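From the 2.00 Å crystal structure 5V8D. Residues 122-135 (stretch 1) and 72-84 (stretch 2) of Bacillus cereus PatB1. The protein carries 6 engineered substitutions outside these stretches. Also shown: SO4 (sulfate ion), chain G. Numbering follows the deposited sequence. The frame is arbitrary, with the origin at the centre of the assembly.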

# COMPACT_ATOMS: atom_id res chain seq x y z
N HIS A 122 15.76 -10.93 -23.65
CA HIS A 122 17.05 -11.51 -23.29
C HIS A 122 17.50 -11.10 -21.89
O HIS A 122 18.24 -11.82 -21.23
CB HIS A 122 18.11 -11.12 -24.33
N ILE A 123 17.04 -9.94 -21.44
CA ILE A 123 17.27 -9.54 -20.06
C ILE A 123 16.19 -10.15 -19.17
O ILE A 123 15.09 -9.61 -19.06
CB ILE A 123 17.27 -8.01 -19.90
CG1 ILE A 123 18.23 -7.38 -20.91
CG2 ILE A 123 17.65 -7.62 -18.49
CD1 ILE A 123 18.39 -5.89 -20.72
N HIS A 124 16.52 -11.28 -18.54
CA HIS A 124 15.56 -12.08 -17.79
C HIS A 124 15.31 -11.57 -16.37
O HIS A 124 16.24 -11.42 -15.58
CB HIS A 124 16.03 -13.53 -17.71
CG HIS A 124 16.09 -14.22 -19.04
ND1 HIS A 124 15.37 -13.78 -20.13
CD2 HIS A 124 16.77 -15.31 -19.45
CE1 HIS A 124 15.61 -14.58 -21.16
NE2 HIS A 124 16.47 -15.51 -20.77
N THR A 125 14.05 -11.31 -16.05
CA THR A 125 13.68 -10.90 -14.70
C THR A 125 12.56 -11.78 -14.15
O THR A 125 11.76 -12.32 -14.91
CB THR A 125 13.25 -9.44 -14.66
OG1 THR A 125 12.20 -9.24 -15.61
CG2 THR A 125 14.43 -8.53 -15.01
N TYR A 126 12.49 -11.91 -12.83
CA TYR A 126 11.65 -12.95 -12.24
C TYR A 126 10.66 -12.43 -11.21
O TYR A 126 10.38 -13.11 -10.22
CB TYR A 126 12.55 -14.01 -11.62
CG TYR A 126 13.42 -14.67 -12.66
CD1 TYR A 126 12.95 -15.75 -13.39
CD2 TYR A 126 14.70 -14.20 -12.93
CE1 TYR A 126 13.73 -16.35 -14.37
CE2 TYR A 126 15.50 -14.80 -13.89
CZ TYR A 126 15.01 -15.88 -14.61
OH TYR A 126 15.78 -16.49 -15.56
N ALA A 127 10.09 -11.26 -11.46
CA ALA A 127 9.16 -10.66 -10.52
C ALA A 127 7.90 -11.50 -10.39
O ALA A 127 7.41 -11.75 -9.29
CB ALA A 127 8.81 -9.23 -10.94
N GLN A 128 7.36 -11.93 -11.52
CA GLN A 128 6.12 -12.66 -11.50
C GLN A 128 6.31 -14.08 -10.97
O GLN A 128 5.41 -14.62 -10.32
CB GLN A 128 5.49 -12.68 -12.90
CG GLN A 128 4.04 -13.12 -12.91
CD GLN A 128 3.19 -12.38 -11.88
OE1 GLN A 128 2.42 -12.99 -11.13
NE2 GLN A 128 3.30 -11.05 -11.86
N GLU A 129 7.47 -14.69 -11.24
CA GLU A 129 7.77 -16.02 -10.72
C GLU A 129 7.83 -15.94 -9.20
O GLU A 129 7.26 -16.77 -8.50
CB GLU A 129 9.10 -16.55 -11.26
CG GLU A 129 9.04 -17.09 -12.66
CD GLU A 129 9.22 -16.02 -13.71
OE1 GLU A 129 9.20 -14.82 -13.37
OE2 GLU A 129 9.39 -16.40 -14.87
N ASN A 130 8.53 -14.93 -8.70
CA ASN A 130 8.62 -14.74 -7.27
C ASN A 130 7.25 -14.48 -6.64
O ASN A 130 6.94 -15.06 -5.61
CB ASN A 130 9.61 -13.62 -6.94
CG ASN A 130 11.05 -14.07 -7.06
OD1 ASN A 130 11.36 -15.25 -6.86
ND2 ASN A 130 11.94 -13.14 -7.38
N LEU A 131 6.42 -13.66 -7.27
CA LEU A 131 5.09 -13.39 -6.70
C LEU A 131 4.20 -14.63 -6.72
O LEU A 131 3.49 -14.88 -5.75
CB LEU A 131 4.39 -12.24 -7.44
CG LEU A 131 2.92 -11.90 -7.11
CD1 LEU A 131 2.71 -11.57 -5.62
CD2 LEU A 131 2.43 -10.75 -8.02
N ASN A 132 4.26 -15.39 -7.81
CA ASN A 132 3.52 -16.64 -7.94
C ASN A 132 3.87 -17.63 -6.83
O ASN A 132 2.99 -18.28 -6.27
CB ASN A 132 3.79 -17.30 -9.31
CG ASN A 132 3.09 -16.59 -10.46
OD1 ASN A 132 2.18 -15.78 -10.25
ND2 ASN A 132 3.50 -16.89 -11.69
N TYR A 133 5.16 -17.77 -6.54
CA TYR A 133 5.60 -18.65 -5.45
C TYR A 133 5.05 -18.18 -4.10
O TYR A 133 4.57 -18.97 -3.29
CB TYR A 133 7.13 -18.72 -5.40
CG TYR A 133 7.62 -19.73 -4.38
CD1 TYR A 133 7.56 -21.08 -4.65
CD2 TYR A 133 8.14 -19.32 -3.16
CE1 TYR A 133 8.00 -22.03 -3.72
CE2 TYR A 133 8.58 -20.24 -2.22
CZ TYR A 133 8.51 -21.60 -2.51
OH TYR A 133 8.96 -22.54 -1.60
N PHE A 134 5.15 -16.88 -3.87
CA PHE A 134 4.61 -16.26 -2.66
C PHE A 134 3.12 -16.58 -2.51
O PHE A 134 2.69 -17.04 -1.45
CB PHE A 134 4.85 -14.76 -2.68
CG PHE A 134 4.32 -14.02 -1.48
CD1 PHE A 134 5.05 -13.96 -0.31
CD2 PHE A 134 3.10 -13.35 -1.54
CE1 PHE A 134 4.57 -13.25 0.80
CE2 PHE A 134 2.61 -12.64 -0.45
CZ PHE A 134 3.37 -12.59 0.72
N LEU A 135 2.34 -16.36 -3.57
CA LEU A 135 0.90 -16.63 -3.56
C LEU A 135 0.58 -18.10 -3.38
O LEU A 135 -0.42 -18.47 -2.75
CB LEU A 135 0.24 -16.14 -4.87
CG LEU A 135 0.21 -14.63 -4.97
CD1 LEU A 135 -0.29 -14.14 -6.32
CD2 LEU A 135 -0.61 -14.07 -3.82
S SO4 G . 7.60 -26.31 -3.42
O1 SO4 G . 6.14 -26.27 -3.53
O2 SO4 G . 8.01 -25.77 -2.13
O3 SO4 G . 8.06 -27.69 -3.54
O4 SO4 G . 8.18 -25.51 -4.49
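Stretch 2 72-84: NPAWTKKYNEIEQ

Stretch 2 of Bacillus cereus PatB1 lies along stretch 1 in the same direction, loop beside loop and then helix beside helix. Residues 72 to 78 run in an irregular, partly extended conformation (Ala74 at phi/psi -80/87, Lys77 at -74/141) and turn into a helix at Tyr79, with Lys78 at the N-cap position; in stretch 1 the corresponding N-cap residue is Tyr126, ahead of helix 127-135. The axes of the two helices approach to 9.8 Å and cross at -27°, so the chains run nearly parallel. In the register, Thr125 lies beside Trp75, CA to CA 4.9 Å, Tyr126 beside Ala74, CA to CA 5.1 Å, and Phe134 beside Ile82, CA to CA 6.3 Å. Together the stretches bury 813 Å².

Tyr133 has the largest share, 105 Å². With chi1 at -174° (t) its ring forms an offset stack with the ring of Tyr79, the planes inclined by 21° and the centroids 4.6 Å apart. Tyr79 CB lies over the Tyr133 face, 3.9 Å from the ring centroid in a CH-pi contact. At the ring edge, Tyr133 CD2 meets Ile82 CG2 at 3.8 Å; the same methyl, Ile82 CG2, is 3.8 Å from Phe134 CD1, at the edge of that ring too, so a single methyl group touches both rings. The phenol of Tyr133 makes a weak hydrogen bond from its OH to O2 of the sulfate ion, 3.4 Å.

Asn130, buried and covered over 87 Å², ties its helix to the loop leading into the other. Its CA-to-CB bond points sideways, but the amide at its end comes nearer and uses both polar atoms: Asn130 ND2 donates to Thr76 O at 3.1 Å, while Asn130 OD1 accepts from Lys78 N at 2.6 Å with an N-H...O angle of 165°. Two backbone groups just before helix 79-84 thus find their partner in one side chain.

Ile82 has 79 Å² covered by stretch 1, and its CA-to-CB bond points toward it; Ile82 CD1 lies 3.6 Å from Asn130 O. Farther back, the loops are joined main chain to main chain: Tyr126 N donates to Ala74 O at 2.7 Å, and Thr125 CA approaches the same Ala74 O at 3.3 Å in a CA-H...O contact. Tyr126, whose CA-to-CB bond points toward stretch 2, brings its CD2 to 3.3 Å from Trp75 O and its CE1 to 3.8 Å from Lys77 CE. Trp75 starts away from stretch 1, yet its end comes nearer and Trp75 CZ3 reaches Ile123 CG2 at 3.7 Å.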

# COMPACT_ATOMS: atom_id res chain seq x y z
N ASN A 72 16.25 -1.86 -9.25
CA ASN A 72 16.27 -3.18 -8.63
C ASN A 72 15.27 -4.22 -9.15
O ASN A 72 14.43 -4.70 -8.40
CB ASN A 72 16.07 -3.03 -7.12
CG ASN A 72 17.29 -2.44 -6.43
OD1 ASN A 72 18.22 -1.95 -7.08
ND2 ASN A 72 17.29 -2.48 -5.11
N PRO A 73 15.34 -4.57 -10.45
CA PRO A 73 14.47 -5.66 -10.90
C PRO A 73 14.89 -6.99 -10.27
O PRO A 73 15.98 -7.08 -9.73
CB PRO A 73 14.67 -5.67 -12.41
CG PRO A 73 16.02 -5.09 -12.61
CD PRO A 73 16.15 -4.02 -11.55
N ALA A 74 14.02 -7.99 -10.34
CA ALA A 74 14.29 -9.31 -9.81
C ALA A 74 15.17 -10.11 -10.75
O ALA A 74 14.66 -10.86 -11.58
CB ALA A 74 13.01 -10.06 -9.57
N TRP A 75 16.49 -9.96 -10.63
CA TRP A 75 17.41 -10.69 -11.49
C TRP A 75 17.33 -12.19 -11.25
O TRP A 75 17.66 -12.98 -12.14
CB TRP A 75 18.84 -10.22 -11.28
CG TRP A 75 19.04 -8.76 -11.49
CD1 TRP A 75 19.18 -7.81 -10.53
CD2 TRP A 75 19.12 -8.08 -12.74
NE1 TRP A 75 19.35 -6.57 -11.10
CE2 TRP A 75 19.32 -6.71 -12.46
CE3 TRP A 75 19.06 -8.49 -14.08
CZ2 TRP A 75 19.45 -5.75 -13.47
CZ3 TRP A 75 19.19 -7.53 -15.08
CH2 TRP A 75 19.38 -6.18 -14.77
N THR A 76 16.94 -12.57 -10.05
CA THR A 76 16.85 -13.99 -9.71
C THR A 76 15.58 -14.38 -8.97
O THR A 76 14.81 -13.56 -8.46
CB THR A 76 18.04 -14.46 -8.83
OG1 THR A 76 18.07 -13.70 -7.61
CG2 THR A 76 19.36 -14.35 -9.58
N LYS A 77 15.38 -15.69 -8.93
CA LYS A 77 14.32 -16.28 -8.17
C LYS A 77 14.70 -16.21 -6.70
O LYS A 77 15.86 -16.38 -6.34
CB LYS A 77 14.09 -17.72 -8.64
CG LYS A 77 13.58 -17.82 -10.08
CD LYS A 77 13.51 -19.27 -10.56
CE LYS A 77 13.11 -19.34 -12.03
NZ LYS A 77 13.26 -20.71 -12.61
N LYS A 78 13.71 -15.92 -5.86
CA LYS A 78 13.94 -15.75 -4.43
C LYS A 78 13.10 -16.71 -3.61
O LYS A 78 12.63 -16.36 -2.53
CB LYS A 78 13.60 -14.30 -4.00
CG LYS A 78 14.53 -13.25 -4.59
CD LYS A 78 15.97 -13.50 -4.21
CE LYS A 78 16.68 -12.19 -3.93
NZ LYS A 78 17.90 -12.41 -3.09
N TYR A 79 12.90 -17.92 -4.11
CA TYR A 79 11.99 -18.85 -3.45
C TYR A 79 12.48 -19.18 -2.05
O TYR A 79 11.69 -19.27 -1.11
CB TYR A 79 11.82 -20.13 -4.27
CG TYR A 79 11.31 -19.93 -5.69
CD1 TYR A 79 10.70 -18.74 -6.09
CD2 TYR A 79 11.47 -20.94 -6.64
CE1 TYR A 79 10.24 -18.58 -7.38
CE2 TYR A 79 11.02 -20.79 -7.93
CZ TYR A 79 10.41 -19.61 -8.30
OH TYR A 79 9.98 -19.48 -9.60
N ASN A 80 13.79 -19.35 -1.91
CA ASN A 80 14.38 -19.68 -0.62
C ASN A 80 14.07 -18.60 0.40
O ASN A 80 13.74 -18.89 1.54
CB ASN A 80 15.90 -19.88 -0.73
CG ASN A 80 16.28 -21.19 -1.39
OD1 ASN A 80 15.44 -22.06 -1.59
ND2 ASN A 80 17.56 -21.35 -1.72
N GLU A 81 14.18 -17.35 -0.04
CA GLU A 81 13.88 -16.21 0.82
C GLU A 81 12.41 -16.18 1.22
O GLU A 81 12.07 -16.04 2.39
CB GLU A 81 14.27 -14.90 0.13
CG GLU A 81 15.78 -14.66 -0.00
CD GLU A 81 16.43 -15.38 -1.20
OE1 GLU A 81 15.87 -16.36 -1.73
OE2 GLU A 81 17.51 -14.95 -1.62
N ILE A 82 11.53 -16.31 0.23
CA ILE A 82 10.09 -16.30 0.49
C ILE A 82 9.69 -17.48 1.39
O ILE A 82 8.90 -17.32 2.34
CB ILE A 82 9.30 -16.31 -0.84
CG1 ILE A 82 9.53 -14.97 -1.58
CG2 ILE A 82 7.82 -16.51 -0.62
CD1 ILE A 82 9.43 -15.08 -3.06
N GLU A 83 10.26 -18.65 1.12
CA GLU A 83 9.99 -19.84 1.92
C GLU A 83 10.38 -19.66 3.38
O GLU A 83 9.68 -20.12 4.28
CB GLU A 83 10.73 -21.05 1.34
CG GLU A 83 10.46 -22.37 2.02
CD GLU A 83 11.09 -23.54 1.27
OE1 GLU A 83 12.12 -23.32 0.58
OE2 GLU A 83 10.56 -24.67 1.36
N GLN A 84 11.49 -18.97 3.63
CA GLN A 84 11.99 -18.85 5.00
C GLN A 84 11.14 -17.88 5.81
O GLN A 84 10.94 -18.09 7.00
CB GLN A 84 13.46 -18.41 5.01
CG GLN A 84 14.10 -18.46 6.41
CD GLN A 84 15.60 -18.21 6.38
OE1 GLN A 84 16.35 -18.90 5.68
NE2 GLN A 84 16.05 -17.22 7.14